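Sphingomyelinase C (Streptomyces griseocarneus, PDB 7CNE) belongs to the endonuclease/exonuclease/phosphatase family of enzymes and has the DNase I-like fold, in which two large mixed beta sheets pack against each other. Local coordinates at residues T14-L19 with V50-F55; L10-Y15 with M190-L195; P109-E114 with V136-G141. All blocks are in the same frame, centred on the assembly; numbering follows the deposited sequence.

Interaction 1 (T14-L19 with V50-F55); sequences TYNTFL and VLQEAF
Two donors of Thr17 converge on a single acceptor, the backbone O of Gln52: Thr17 N lies 2.9 Å from it and Thr17 OG1 2.8 Å. They join the neighbouring parallel strands of a beta-alpha-beta unit (strand 12-19, helix 30-39, strand 48-54) at the centre of the DNase I-like fold; the short axes diverge by only 19°. Thr17 OG1 sits between its own N and carbonyl carbon (chi1 65°), which brings it to the same oxygen as the amide.

Upstream the pairing is regular parallel sheet, with Tyr15 N donating to Val50 O (2.9 Å) and Gln52 N to Tyr15 O (3.0 Å). On the face opposite Asn16, Leu51 CD2 lies at the edge of the Tyr15 ring and also meets the Thr17 methyl. Downstream, Phe18 and Glu53 both adopt positive phi, yet Leu19 N still reaches Glu53 O at 2.9 Å.

The Asn16 amide uses both of its ends. OD1 accepts from Phe18 N at 3.1 Å, an Asx turn, while ND2 binds Asp194, just beyond the chain corner at Gly193, as well as Glu53. A bound succinic acid, probably from the crystallisation liquor, lies about 4 Å from the Glu53 side chain and may mark a pocket. Asn16 ND2 meets Glu53 OE2 at 2.9 Å, with the oxygen within the amide plane but the nitrogen 63° out of the carboxylate plane.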
ATOM      1  N   THR A  14      -1.547  -2.654  -5.930  1.00 15.78           N
ATOM      2  CA  THR A  14      -0.935  -2.091  -4.738  1.00 14.94           C
ATOM      3  C   THR A  14       0.544  -1.892  -5.033  1.00 15.67           C
ATOM      4  O   THR A  14       1.186  -2.772  -5.614  1.00 15.42           O
ATOM      5  CB  THR A  14      -1.167  -2.964  -3.480  1.00 15.26           C
ATOM      6  OG1 THR A  14      -0.538  -2.354  -2.354  1.00 14.30           O
ATOM      7  CG2 THR A  14      -0.650  -4.397  -3.634  1.00 15.32           C
ATOM      8  N   TYR A  15       1.075  -0.724  -4.658  1.00 16.96           N
ATOM      9  CA  TYR A  15       2.445  -0.360  -5.017  1.00 17.37           C
ATOM     10  C   TYR A  15       3.049   0.560  -3.970  1.00 16.11           C
ATOM     11  O   TYR A  15       2.524   1.650  -3.710  1.00 14.91           O
ATOM     12  CB  TYR A  15       2.486   0.319  -6.386  1.00 13.61           C
ATOM     13  CG  TYR A  15       3.886   0.558  -6.911  1.00 17.62           C
ATOM     14  CD1 TYR A  15       4.837  -0.464  -6.921  1.00 16.35           C
ATOM     15  CD2 TYR A  15       4.259   1.809  -7.401  1.00 15.44           C
ATOM     16  CE1 TYR A  15       6.125  -0.247  -7.433  1.00 16.29           C
ATOM     17  CE2 TYR A  15       5.524   2.036  -7.903  1.00 15.70           C
ATOM     18  CZ  TYR A  15       6.457   1.016  -7.918  1.00 20.42           C
ATOM     19  OH  TYR A  15       7.715   1.275  -8.432  1.00 18.38           O
ATOM     20  N   ASN A  16       4.166   0.136  -3.391  1.00 16.39           N
ATOM     21  CA  ASN A  16       4.929   0.971  -2.468  1.00 13.56           C
ATOM     22  C   ASN A  16       5.877   1.830  -3.300  1.00 15.11           C
ATOM     23  O   ASN A  16       6.809   1.308  -3.914  1.00 18.25           O
ATOM     24  CB  ASN A  16       5.686   0.099  -1.469  1.00 14.92           C
ATOM     25  CG  ASN A  16       6.454   0.913  -0.429  1.00 18.31           C
ATOM     26  OD1 ASN A  16       7.050   1.944  -0.747  1.00 16.62           O
ATOM     27  ND2 ASN A  16       6.458   0.436   0.821  1.00 15.70           N
ATOM     28  N   THR A  17       5.655   3.148  -3.294  1.00 14.30           N
ATOM     29  CA  THR A  17       6.326   4.071  -4.207  1.00 17.05           C
ATOM     30  C   THR A  17       7.682   4.568  -3.722  1.00 17.52           C
ATOM     31  O   THR A  17       8.405   5.171  -4.517  1.00 19.44           O
ATOM     32  CB  THR A  17       5.459   5.302  -4.471  1.00 17.50           C
ATOM     33  OG1 THR A  17       5.311   6.042  -3.250  1.00 14.64           O
ATOM     34  CG2 THR A  17       4.089   4.902  -5.019  1.00 15.85           C
ATOM     35  N   PHE A  18       8.027   4.381  -2.448  1.00 18.82           N
ATOM     36  CA  PHE A  18       9.299   4.862  -1.901  1.00 17.53           C
ATOM     37  C   PHE A  18       9.538   6.339  -2.246  1.00 18.28           C
ATOM     38  O   PHE A  18      10.592   6.730  -2.762  1.00 17.28           O
ATOM     39  CB  PHE A  18      10.459   3.986  -2.385  1.00 16.30           C
ATOM     40  CG  PHE A  18      11.773   4.291  -1.719  1.00 20.95           C
ATOM     41  CD1 PHE A  18      11.870   4.320  -0.336  1.00 21.63           C
ATOM     42  CD2 PHE A  18      12.908   4.549  -2.476  1.00 22.20           C
ATOM     43  CE1 PHE A  18      13.080   4.597   0.284  1.00 26.86           C
ATOM     44  CE2 PHE A  18      14.126   4.823  -1.860  1.00 22.64           C
ATOM     45  CZ  PHE A  18      14.208   4.853  -0.481  1.00 24.87           C
ATOM     46  N   LEU A  19       8.534   7.170  -1.974  1.00 16.77           N
ATOM     47  CA  LEU A  19       8.655   8.608  -2.220  1.00 16.90           C
ATOM     48  C   LEU A  19       8.832   9.335  -0.890  1.00 16.24           C
ATOM     49  O   LEU A  19       7.934  10.017  -0.384  1.00 17.83           O
ATOM     50  CB  LEU A  19       7.443   9.126  -2.985  1.00 16.67           C
ATOM     51  CG  LEU A  19       7.311   8.625  -4.423  1.00 16.04           C
ATOM     52  CD1 LEU A  19       5.970   9.091  -4.987  1.00 16.72           C
ATOM     53  CD2 LEU A  19       8.485   9.106  -5.279  1.00 15.81           C
ATOM     54  N   VAL A  50      -3.755   1.457  -4.970  1.00 15.80           N
ATOM     55  CA  VAL A  50      -3.410   1.781  -3.587  1.00 15.92           C
ATOM     56  C   VAL A  50      -1.899   1.973  -3.522  1.00 16.58           C
ATOM     57  O   VAL A  50      -1.133   1.048  -3.835  1.00 15.19           O
ATOM     58  CB  VAL A  50      -3.870   0.693  -2.599  1.00 15.39           C
ATOM     59  CG1 VAL A  50      -3.566   1.120  -1.164  1.00 16.94           C
ATOM     60  CG2 VAL A  50      -5.368   0.423  -2.744  1.00 16.56           C
ATOM     61  N   LEU A  51      -1.473   3.164  -3.110  1.00 14.68           N
ATOM     62  CA  LEU A  51      -0.067   3.509  -3.011  1.00 15.74           C
ATOM     63  C   LEU A  51       0.362   3.597  -1.555  1.00 15.23           C
ATOM     64  O   LEU A  51      -0.406   4.036  -0.695  1.00 15.64           O
ATOM     65  CB  LEU A  51       0.219   4.849  -3.694  1.00 15.34           C
ATOM     66  CG  LEU A  51      -0.182   4.926  -5.170  1.00 18.89           C
ATOM     67  CD1 LEU A  51       0.132   6.330  -5.694  1.00 14.63           C
ATOM     68  CD2 LEU A  51       0.576   3.864  -5.958  1.00 14.39           C
ATOM     69  N   GLN A  52       1.612   3.214  -1.293  1.00 13.75           N
ATOM     70  CA  GLN A  52       2.241   3.445  -0.002  1.00 15.59           C
ATOM     71  C   GLN A  52       3.477   4.318  -0.189  1.00 16.72           C
ATOM     72  O   GLN A  52       3.982   4.475  -1.303  1.00 16.56           O
ATOM     73  CB  GLN A  52       2.644   2.135   0.686  1.00 12.73           C
ATOM     74  CG  GLN A  52       1.502   1.151   0.888  1.00 13.78           C
ATOM     75  CD  GLN A  52       1.239   0.322  -0.358  1.00 15.76           C
ATOM     76  OE1 GLN A  52       2.178  -0.089  -1.052  1.00 15.97           O
ATOM     77  NE2 GLN A  52      -0.034   0.069  -0.646  1.00 14.34           N
ATOM     78  N   GLU A  53       3.940   4.875   0.932  1.00 16.48           N
ATOM     79  CA  GLU A  53       5.149   5.702   1.031  1.00 17.70           C
ATOM     80  C   GLU A  53       5.110   6.915   0.101  1.00 17.86           C
ATOM     81  O   GLU A  53       6.147   7.403  -0.357  1.00 17.99           O
ATOM     82  CB  GLU A  53       6.413   4.858   0.816  1.00 16.00           C
ATOM     83  CG  GLU A  53       6.534   3.769   1.887  1.00 16.96           C
ATOM     84  CD  GLU A  53       7.925   3.157   1.998  1.00 23.79           C
ATOM     85  OE1 GLU A  53       8.898   3.745   1.477  1.00 23.29           O
ATOM     86  OE2 GLU A  53       8.041   2.073   2.610  1.00 23.07           O
ATOM     87  N   ALA A  54       3.911   7.431  -0.164  1.00 15.89           N
ATOM     88  CA  ALA A  54       3.756   8.683  -0.905  1.00 18.40           C
ATOM     89  C   ALA A  54       3.915   9.862   0.062  1.00 18.42           C
ATOM     90  O   ALA A  54       2.995  10.641   0.308  1.00 19.14           O
ATOM     91  CB  ALA A  54       2.408   8.705  -1.616  1.00 16.42           C
ATOM     92  N   PHE A  55       5.120   9.961   0.634  1.00 17.26           N
ATOM     93  CA  PHE A  55       5.381  10.847   1.763  1.00 18.68           C
ATOM     94  C   PHE A  55       5.706  12.271   1.326  1.00 21.09           C
ATOM     95  O   PHE A  55       5.336  13.234   2.010  1.00 20.95           O
ATOM     96  CB  PHE A  55       6.559  10.321   2.588  1.00 16.68           C
ATOM     97  CG  PHE A  55       6.301   9.019   3.299  1.00 19.37           C
ATOM     98  CD1 PHE A  55       5.180   8.851   4.097  1.00 17.93           C
ATOM     99  CD2 PHE A  55       7.214   7.969   3.192  1.00 17.75           C
ATOM    100  CE1 PHE A  55       4.967   7.654   4.772  1.00 20.05           C
ATOM    101  CE2 PHE A  55       7.008   6.763   3.864  1.00 16.27           C
ATOM    102  CZ  PHE A  55       5.890   6.603   4.650  1.00 18.95           C
TER

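Interaction 2 (L10-Y15 with M190-L195); sequences LKVLTY and MLAGDL
Met190 and Val12 meet tip to tip across the interface between the two sheets of the DNase I-like fold, Val12 CG2 lying 3.9 Å from Met190 SD. Strand 12-15 belongs to the seven-stranded sheet and strand 190-192 to the six-stranded one. Their short axes are 8.7 Å apart at closest approach and 30° from parallel, the spacing of sheets held face to face by side chains and not by backbone pairing.

Met190, Thr14 and Val12 lose the most surface here. The methionine chain runs out from its strand and bends at the thioether (chi3 -84°), which sets CE 4.1 Å from Val12 CG2. Leu10 CD1 approaches Met190 CE more loosely, at 4.4 Å. Val12 divides its two methyls between two partners: CG2 serves the methionine, whereas CG1, anti to the backbone N, points to Ala192 CB at 4.3 Å. Met190 also packs on Val144 and His251 of the flanking strands, and Ala192 on Val50 of the facing sheet, so the apolar layer continues into neighbouring strands.

Thr14 closes the other end of the row. Its hydroxyl finds its polar partner in the side-chain amide of Gln52, on the adjacent strand of its own sheet. Across the segments OG1 meets backbone, chiefly at Gly193, where the chain turns a corner with backbone angles that by themselves call for glycine; Val249 of the second sheet packs on Thr14 as well. Immediately beyond that corner Asp194 binds Asn16 ND2 through OD2, touches His150 and His290, and lies about 3 Å from a bound succinic acid. The tightest approach between the two segments is Thr14 OG1 to Gly193 CA, 3.3 Å.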
ATOM      1  N   LEU A  10     -12.955  -6.608 -10.297  1.00 18.57           N
ATOM      2  CA  LEU A  10     -12.094  -5.435 -10.350  1.00 19.08           C
ATOM      3  C   LEU A  10     -10.620  -5.826 -10.391  1.00 19.47           C
ATOM      4  O   LEU A  10     -10.211  -6.844  -9.823  1.00 19.54           O
ATOM      5  CB  LEU A  10     -12.325  -4.513  -9.136  1.00 16.39           C
ATOM      6  CG  LEU A  10     -13.656  -3.774  -8.960  1.00 22.29           C
ATOM      7  CD1 LEU A  10     -13.504  -2.678  -7.897  1.00 21.55           C
ATOM      8  CD2 LEU A  10     -14.120  -3.175 -10.278  1.00 21.88           C
ATOM      9  N   LYS A  11      -9.826  -4.981 -11.045  1.00 16.61           N
ATOM     10  CA  LYS A  11      -8.374  -5.108 -11.101  1.00 17.95           C
ATOM     11  C   LYS A  11      -7.767  -4.114 -10.119  1.00 17.35           C
ATOM     12  O   LYS A  11      -8.017  -2.910 -10.232  1.00 16.34           O
ATOM     13  CB  LYS A  11      -7.879  -4.811 -12.514  1.00 24.37           C
ATOM     14  CG  LYS A  11      -6.640  -5.552 -12.957  1.00 30.38           C
ATOM     15  CD  LYS A  11      -6.747  -5.827 -14.458  1.00 34.37           C
ATOM     16  CE  LYS A  11      -5.681  -6.795 -14.916  1.00 39.59           C
ATOM     17  NZ  LYS A  11      -4.630  -6.128 -15.748  1.00 46.28           N
ATOM     18  N   VAL A  12      -6.966  -4.596  -9.170  1.00 17.23           N
ATOM     19  CA  VAL A  12      -6.477  -3.732  -8.091  1.00 18.10           C
ATOM     20  C   VAL A  12      -4.958  -3.791  -8.029  1.00 17.68           C
ATOM     21  O   VAL A  12      -4.376  -4.878  -7.909  1.00 17.67           O
ATOM     22  CB  VAL A  12      -7.088  -4.113  -6.732  1.00 20.05           C
ATOM     23  CG1 VAL A  12      -6.547  -3.184  -5.635  1.00 16.56           C
ATOM     24  CG2 VAL A  12      -8.631  -4.034  -6.812  1.00 13.53           C
ATOM     25  N   LEU A  13      -4.321  -2.621  -8.108  1.00 14.71           N
ATOM     26  CA  LEU A  13      -2.873  -2.492  -7.962  1.00 16.17           C
ATOM     27  C   LEU A  13      -2.529  -2.013  -6.558  1.00 16.49           C
ATOM     28  O   LEU A  13      -3.139  -1.069  -6.050  1.00 13.87           O
ATOM     29  CB  LEU A  13      -2.306  -1.508  -8.992  1.00 15.94           C
ATOM     30  CG  LEU A  13      -0.899  -0.949  -8.763  1.00 18.04           C
ATOM     31  CD1 LEU A  13       0.179  -2.025  -9.003  1.00 17.02           C
ATOM     32  CD2 LEU A  13      -0.651   0.266  -9.660  1.00 18.65           C
ATOM     33  N   THR A  14      -1.547  -2.654  -5.930  1.00 15.78           N
ATOM     34  CA  THR A  14      -0.935  -2.091  -4.738  1.00 14.94           C
ATOM     35  C   THR A  14       0.544  -1.892  -5.033  1.00 15.67           C
ATOM     36  O   THR A  14       1.186  -2.772  -5.614  1.00 15.42           O
ATOM     37  CB  THR A  14      -1.167  -2.964  -3.480  1.00 15.26           C
ATOM     38  OG1 THR A  14      -0.538  -2.354  -2.354  1.00 14.30           O
ATOM     39  CG2 THR A  14      -0.650  -4.397  -3.634  1.00 15.32           C
ATOM     40  N   TYR A  15       1.075  -0.724  -4.658  1.00 16.96           N
ATOM     41  CA  TYR A  15       2.445  -0.360  -5.017  1.00 17.37           C
ATOM     42  C   TYR A  15       3.049   0.560  -3.970  1.00 16.11           C
ATOM     43  O   TYR A  15       2.524   1.650  -3.710  1.00 14.91           O
ATOM     44  CB  TYR A  15       2.486   0.319  -6.386  1.00 13.61           C
ATOM     45  CG  TYR A  15       3.886   0.558  -6.911  1.00 17.62           C
ATOM     46  CD1 TYR A  15       4.837  -0.464  -6.921  1.00 16.35           C
ATOM     47  CD2 TYR A  15       4.259   1.809  -7.401  1.00 15.44           C
ATOM     48  CE1 TYR A  15       6.125  -0.247  -7.433  1.00 16.29           C
ATOM     49  CE2 TYR A  15       5.524   2.036  -7.903  1.00 15.70           C
ATOM     50  CZ  TYR A  15       6.457   1.016  -7.918  1.00 20.42           C
ATOM     51  OH  TYR A  15       7.715   1.275  -8.432  1.00 18.38           O
ATOM     52  N   MET A 190     -12.109  -5.664   0.207  1.00 15.52           N
ATOM     53  CA  MET A 190     -10.720  -6.001  -0.065  1.00 16.39           C
ATOM     54  C   MET A 190      -9.784  -5.197   0.831  1.00 17.98           C
ATOM     55  O   MET A 190     -10.025  -4.017   1.104  1.00 18.49           O
ATOM     56  CB  MET A 190     -10.361  -5.734  -1.530  1.00 17.81           C
ATOM     57  CG  MET A 190     -10.974  -6.723  -2.508  1.00 22.40           C
ATOM     58  SD  MET A 190     -10.607  -6.272  -4.226  1.00 20.27           S
ATOM     59  CE  MET A 190     -11.904  -5.070  -4.530  1.00 18.34           C
ATOM     60  N   LEU A 191      -8.709  -5.839   1.278  1.00 16.47           N
ATOM     61  CA  LEU A 191      -7.604  -5.171   1.962  1.00 15.22           C
ATOM     62  C   LEU A 191      -6.416  -5.165   1.011  1.00 18.06           C
ATOM     63  O   LEU A 191      -6.009  -6.225   0.524  1.00 16.35           O
ATOM     64  CB  LEU A 191      -7.249  -5.885   3.267  1.00 15.71           C
ATOM     65  CG  LEU A 191      -5.960  -5.418   3.967  1.00 17.84           C
ATOM     66  CD1 LEU A 191      -6.122  -4.002   4.500  1.00 15.88           C
ATOM     67  CD2 LEU A 191      -5.600  -6.358   5.088  1.00 15.22           C
ATOM     68  N   ALA A 192      -5.876  -3.981   0.727  1.00 14.46           N
ATOM     69  CA  ALA A 192      -4.791  -3.845  -0.236  1.00 18.45           C
ATOM     70  C   ALA A 192      -3.676  -3.044   0.409  1.00 17.91           C
ATOM     71  O   ALA A 192      -3.933  -1.984   0.985  1.00 15.78           O
ATOM     72  CB  ALA A 192      -5.269  -3.147  -1.519  1.00 16.31           C
ATOM     73  N   GLY A 193      -2.449  -3.536   0.326  1.00 17.23           N
ATOM     74  CA  GLY A 193      -1.365  -2.735   0.850  1.00 15.18           C
ATOM     75  C   GLY A 193      -0.060  -3.488   0.946  1.00 16.85           C
ATOM     76  O   GLY A 193       0.044  -4.678   0.621  1.00 13.94           O
ATOM     77  N   ASP A 194       0.953  -2.733   1.362  1.00 13.20           N
ATOM     78  CA  ASP A 194       2.208  -3.278   1.858  1.00 15.94           C
ATOM     79  C   ASP A 194       1.937  -3.731   3.287  1.00 17.14           C
ATOM     80  O   ASP A 194       1.945  -2.918   4.217  1.00 16.09           O
ATOM     81  CB  ASP A 194       3.303  -2.215   1.798  1.00 14.19           C
ATOM     82  CG  ASP A 194       4.640  -2.718   2.285  1.00 16.70           C
ATOM     83  OD1 ASP A 194       4.709  -3.837   2.829  1.00 15.57           O
ATOM     84  OD2 ASP A 194       5.634  -1.985   2.095  1.00 19.40           O
ATOM     85  N   LEU A 195       1.668  -5.021   3.471  1.00 15.36           N
ATOM     86  CA  LEU A 195       1.313  -5.512   4.795  1.00 17.82           C
ATOM     87  C   LEU A 195       2.520  -5.954   5.608  1.00 17.89           C
ATOM     88  O   LEU A 195       2.351  -6.332   6.771  1.00 16.43           O
ATOM     89  CB  LEU A 195       0.292  -6.650   4.694  1.00 17.95           C
ATOM     90  CG  LEU A 195      -0.894  -6.342   3.775  1.00 17.25           C
ATOM     91  CD1 LEU A 195      -1.895  -7.480   3.783  1.00 18.03           C
ATOM     92  CD2 LEU A 195      -1.564  -5.031   4.194  1.00 16.31           C
TER

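Interaction 3 (P109-E114 with V136-G141); sequences PIVRKE and VLNVGG
Val111 and Arg112 both face Val136, the signature of a classic beta bulge, here between antiparallel strands 110-117 and 131-139 of the six-stranded sheet. The register evidence is direct: Ile110 pairs with Leu137 as a non-hydrogen-bonded pair, and Arg112 with Val136 as a hydrogen-bonded one, so one extra residue is taken up on the first strand.

The polar bookkeeping centres on Val136. Its O receives Val111 N at 2.7 Å and a second, weak bond from Arg112 N at 3.5 Å. Its N donates to Arg112 O at 2.9 Å. Beyond the Ile110-Leu137 pair, Pro109 O accepts from Asn138 N (3.0 Å). Leu137 turns its backbone bonding to Val144 on the next strand, while Lys113 N is taken by the carboxylate of Asp86.

Apolar groups fill in around these bonds. Ile110 CG1 touches Leu137 CD2 at 3.6 Å, the two side chains crossing at a slant. On the bulged residue, Val111 CG2 lies 3.7 Å from Asn138 CB, and its CB comes near Val136 CG1. Tyr73 borders Pro109 and Ile110, and Arg143 borders Val111 and Val136.

Arg112 NE finds its acceptor within its own strand. The side chain's CG lies anti to the backbone N (chi1 180°), and the extended chain beyond it carries NE to Glu114 OE2 at 2.7 Å. This salt bridge meets the oxygen on its anti side, and that oxygen lies in the guanidinium plane; NH2 adds a weak bond. Lys181 NZ binds OE2 as well. Two cationic partners on one oxygen would favour the ionised form of the buried Glu114 carboxylate, while at the bulge Val136 O has one short bond, from Val111 N, and one weak one, from Arg112 N.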
ATOM      1  N   PRO A 109     -16.528   5.962  -8.957  1.00 19.04           N
ATOM      2  CA  PRO A 109     -16.883   7.011  -7.992  1.00 19.03           C
ATOM      3  C   PRO A 109     -16.747   6.548  -6.550  1.00 19.61           C
ATOM      4  O   PRO A 109     -17.128   5.429  -6.193  1.00 17.92           O
ATOM      5  CB  PRO A 109     -18.345   7.326  -8.332  1.00 16.61           C
ATOM      6  CG  PRO A 109     -18.459   6.973  -9.796  1.00 23.18           C
ATOM      7  CD  PRO A 109     -17.592   5.744  -9.956  1.00 21.37           C
ATOM      8  N   ILE A 110     -16.227   7.443  -5.714  1.00 18.03           N
ATOM      9  CA  ILE A 110     -16.091   7.183  -4.286  1.00 18.53           C
ATOM     10  C   ILE A 110     -17.360   7.658  -3.591  1.00 20.78           C
ATOM     11  O   ILE A 110     -17.730   8.832  -3.690  1.00 17.90           O
ATOM     12  CB  ILE A 110     -14.851   7.875  -3.702  1.00 18.93           C
ATOM     13  CG1 ILE A 110     -13.575   7.176  -4.183  1.00 21.18           C
ATOM     14  CG2 ILE A 110     -14.928   7.872  -2.187  1.00 20.26           C
ATOM     15  CD1 ILE A 110     -12.272   7.923  -3.819  1.00 19.84           C
ATOM     16  N   VAL A 111     -18.031   6.734  -2.901  1.00 20.22           N
ATOM     17  CA  VAL A 111     -19.244   7.055  -2.156  1.00 22.85           C
ATOM     18  C   VAL A 111     -18.893   7.569  -0.767  1.00 23.23           C
ATOM     19  O   VAL A 111     -19.569   8.451  -0.228  1.00 22.54           O
ATOM     20  CB  VAL A 111     -20.159   5.812  -2.092  1.00 24.68           C
ATOM     21  CG1 VAL A 111     -21.361   6.050  -1.191  1.00 25.32           C
ATOM     22  CG2 VAL A 111     -20.606   5.401  -3.504  1.00 23.61           C
ATOM     23  N   ARG A 112     -17.838   7.023  -0.166  1.00 22.10           N
ATOM     24  CA  ARG A 112     -17.396   7.437   1.155  1.00 21.44           C
ATOM     25  C   ARG A 112     -15.901   7.179   1.263  1.00 21.02           C
ATOM     26  O   ARG A 112     -15.402   6.196   0.711  1.00 18.99           O
ATOM     27  CB  ARG A 112     -18.137   6.680   2.266  1.00 20.50           C
ATOM     28  CG  ARG A 112     -17.687   7.087   3.671  1.00 26.90           C
ATOM     29  CD  ARG A 112     -18.738   6.807   4.706  1.00 32.13           C
ATOM     30  NE  ARG A 112     -18.357   7.298   6.031  1.00 28.50           N
ATOM     31  CZ  ARG A 112     -18.800   8.431   6.566  1.00 27.89           C
ATOM     32  NH1 ARG A 112     -19.639   9.196   5.891  1.00 26.59           N
ATOM     33  NH2 ARG A 112     -18.404   8.788   7.781  1.00 31.31           N
ATOM     34  N   LYS A 113     -15.192   8.061   1.975  1.00 18.97           N
ATOM     35  CA  LYS A 113     -13.775   7.857   2.249  1.00 17.68           C
ATOM     36  C   LYS A 113     -13.463   8.308   3.672  1.00 20.34           C
ATOM     37  O   LYS A 113     -13.860   9.403   4.088  1.00 19.11           O
ATOM     38  CB  LYS A 113     -12.892   8.596   1.230  1.00 18.79           C
ATOM     39  CG  LYS A 113     -13.259  10.056   0.977  1.00 24.62           C
ATOM     40  CD  LYS A 113     -12.334  10.664  -0.080  1.00 24.14           C
ATOM     41  CE  LYS A 113     -12.726  12.099  -0.407  1.00 29.64           C
ATOM     42  NZ  LYS A 113     -13.977  12.117  -1.227  1.00 29.67           N
ATOM     43  N   GLU A 114     -12.791   7.445   4.429  1.00 17.66           N
ATOM     44  CA  GLU A 114     -12.342   7.788   5.773  1.00 16.17           C
ATOM     45  C   GLU A 114     -10.912   7.316   5.961  1.00 20.19           C
ATOM     46  O   GLU A 114     -10.411   6.465   5.222  1.00 18.96           O
ATOM     47  CB  GLU A 114     -13.186   7.138   6.886  1.00 21.11           C
ATOM     48  CG  GLU A 114     -14.650   6.976   6.600  1.00 23.59           C
ATOM     49  CD  GLU A 114     -15.379   6.302   7.748  1.00 25.68           C
ATOM     50  OE1 GLU A 114     -14.743   6.037   8.798  1.00 21.54           O
ATOM     51  OE2 GLU A 114     -16.594   6.053   7.599  1.00 28.56           O
ATOM     52  N   VAL A 136     -15.545   3.368  -0.015  1.00 20.68           N
ATOM     53  CA  VAL A 136     -16.680   2.663  -0.593  1.00 19.98           C
ATOM     54  C   VAL A 136     -16.814   3.166  -2.017  1.00 20.32           C
ATOM     55  O   VAL A 136     -17.001   4.368  -2.235  1.00 19.18           O
ATOM     56  CB  VAL A 136     -17.979   2.908   0.189  1.00 21.55           C
ATOM     57  CG1 VAL A 136     -19.138   2.164  -0.489  1.00 21.34           C
ATOM     58  CG2 VAL A 136     -17.828   2.469   1.635  1.00 20.50           C
ATOM     59  N   LEU A 137     -16.692   2.261  -2.983  1.00 18.46           N
ATOM     60  CA  LEU A 137     -16.822   2.603  -4.391  1.00 20.71           C
ATOM     61  C   LEU A 137     -18.171   2.152  -4.931  1.00 21.74           C
ATOM     62  O   LEU A 137     -18.707   1.122  -4.522  1.00 20.77           O
ATOM     63  CB  LEU A 137     -15.711   1.954  -5.211  1.00 20.12           C
ATOM     64  CG  LEU A 137     -14.303   2.109  -4.620  1.00 20.74           C
ATOM     65  CD1 LEU A 137     -13.324   1.268  -5.410  1.00 17.53           C
ATOM     66  CD2 LEU A 137     -13.868   3.583  -4.589  1.00 19.41           C
ATOM     67  N   ASN A 138     -18.698   2.926  -5.882  1.00 21.80           N
ATOM     68  CA  ASN A 138     -19.893   2.556  -6.631  1.00 23.73           C
ATOM     69  C   ASN A 138     -19.465   2.003  -7.990  1.00 24.15           C
ATOM     70  O   ASN A 138     -18.912   2.736  -8.818  1.00 21.84           O
ATOM     71  CB  ASN A 138     -20.829   3.749  -6.797  1.00 23.99           C
ATOM     72  CG  ASN A 138     -22.212   3.319  -7.193  1.00 29.58           C
ATOM     73  OD1 ASN A 138     -22.503   3.114  -8.381  1.00 29.74           O
ATOM     74  ND2 ASN A 138     -23.065   3.127  -6.200  1.00 27.12           N
ATOM     75  N   VAL A 139     -19.707   0.707  -8.204  1.00 23.08           N
ATOM     76  CA  VAL A 139     -19.219  -0.048  -9.358  1.00 23.61           C
ATOM     77  C   VAL A 139     -20.337  -0.972  -9.808  1.00 24.57           C
ATOM     78  O   VAL A 139     -20.789  -1.808  -9.024  1.00 22.97           O
ATOM     79  CB  VAL A 139     -17.984  -0.914  -9.037  1.00 28.39           C
ATOM     80  CG1 VAL A 139     -17.208  -1.246 -10.316  1.00 29.25           C
ATOM     81  CG2 VAL A 139     -17.104  -0.305  -7.969  1.00 24.40           C
ATOM     82  N   GLY A 140     -20.753  -0.859 -11.071  1.00 30.42           N
ATOM     83  CA  GLY A 140     -21.699  -1.805 -11.649  1.00 34.16           C
ATOM     84  C   GLY A 140     -22.968  -2.011 -10.843  1.00 30.82           C
ATOM     85  O   GLY A 140     -23.384  -3.151 -10.604  1.00 30.24           O
ATOM     86  N   GLY A 141     -23.572  -0.915 -10.390  1.00 30.73           N
ATOM     87  CA  GLY A 141     -24.822  -0.995  -9.663  1.00 28.38           C
ATOM     88  C   GLY A 141     -24.721  -1.464  -8.231  1.00 30.52           C
ATOM     89  O   GLY A 141     -25.756  -1.761  -7.622  1.00 35.40           O
TER

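How the interactions relate
Interactions 1 and 2 have centres 11 Å apart and start from the same strand, 12-19, sharing Thr14 and Tyr15. Interaction 1 bonds that strand to its neighbour 48-54 within the seven-stranded sheet; interaction 2 packs it on strand 188-192 of the other sheet. Interaction 3 lies in this second sheet, toward its far side, about 16 Å from interaction 2 and 22 Å from interaction 1, centre to centre. It touches interaction 2 where Leu10 CD2 meets Val139 CG1 at 3.6 Å, but stays about 8 Å from interaction 1 at the nearest atoms. Along the chain, 109-114 and 136-141 follow interaction 1 and fall between the segments of interaction 2, which joins the two sheets.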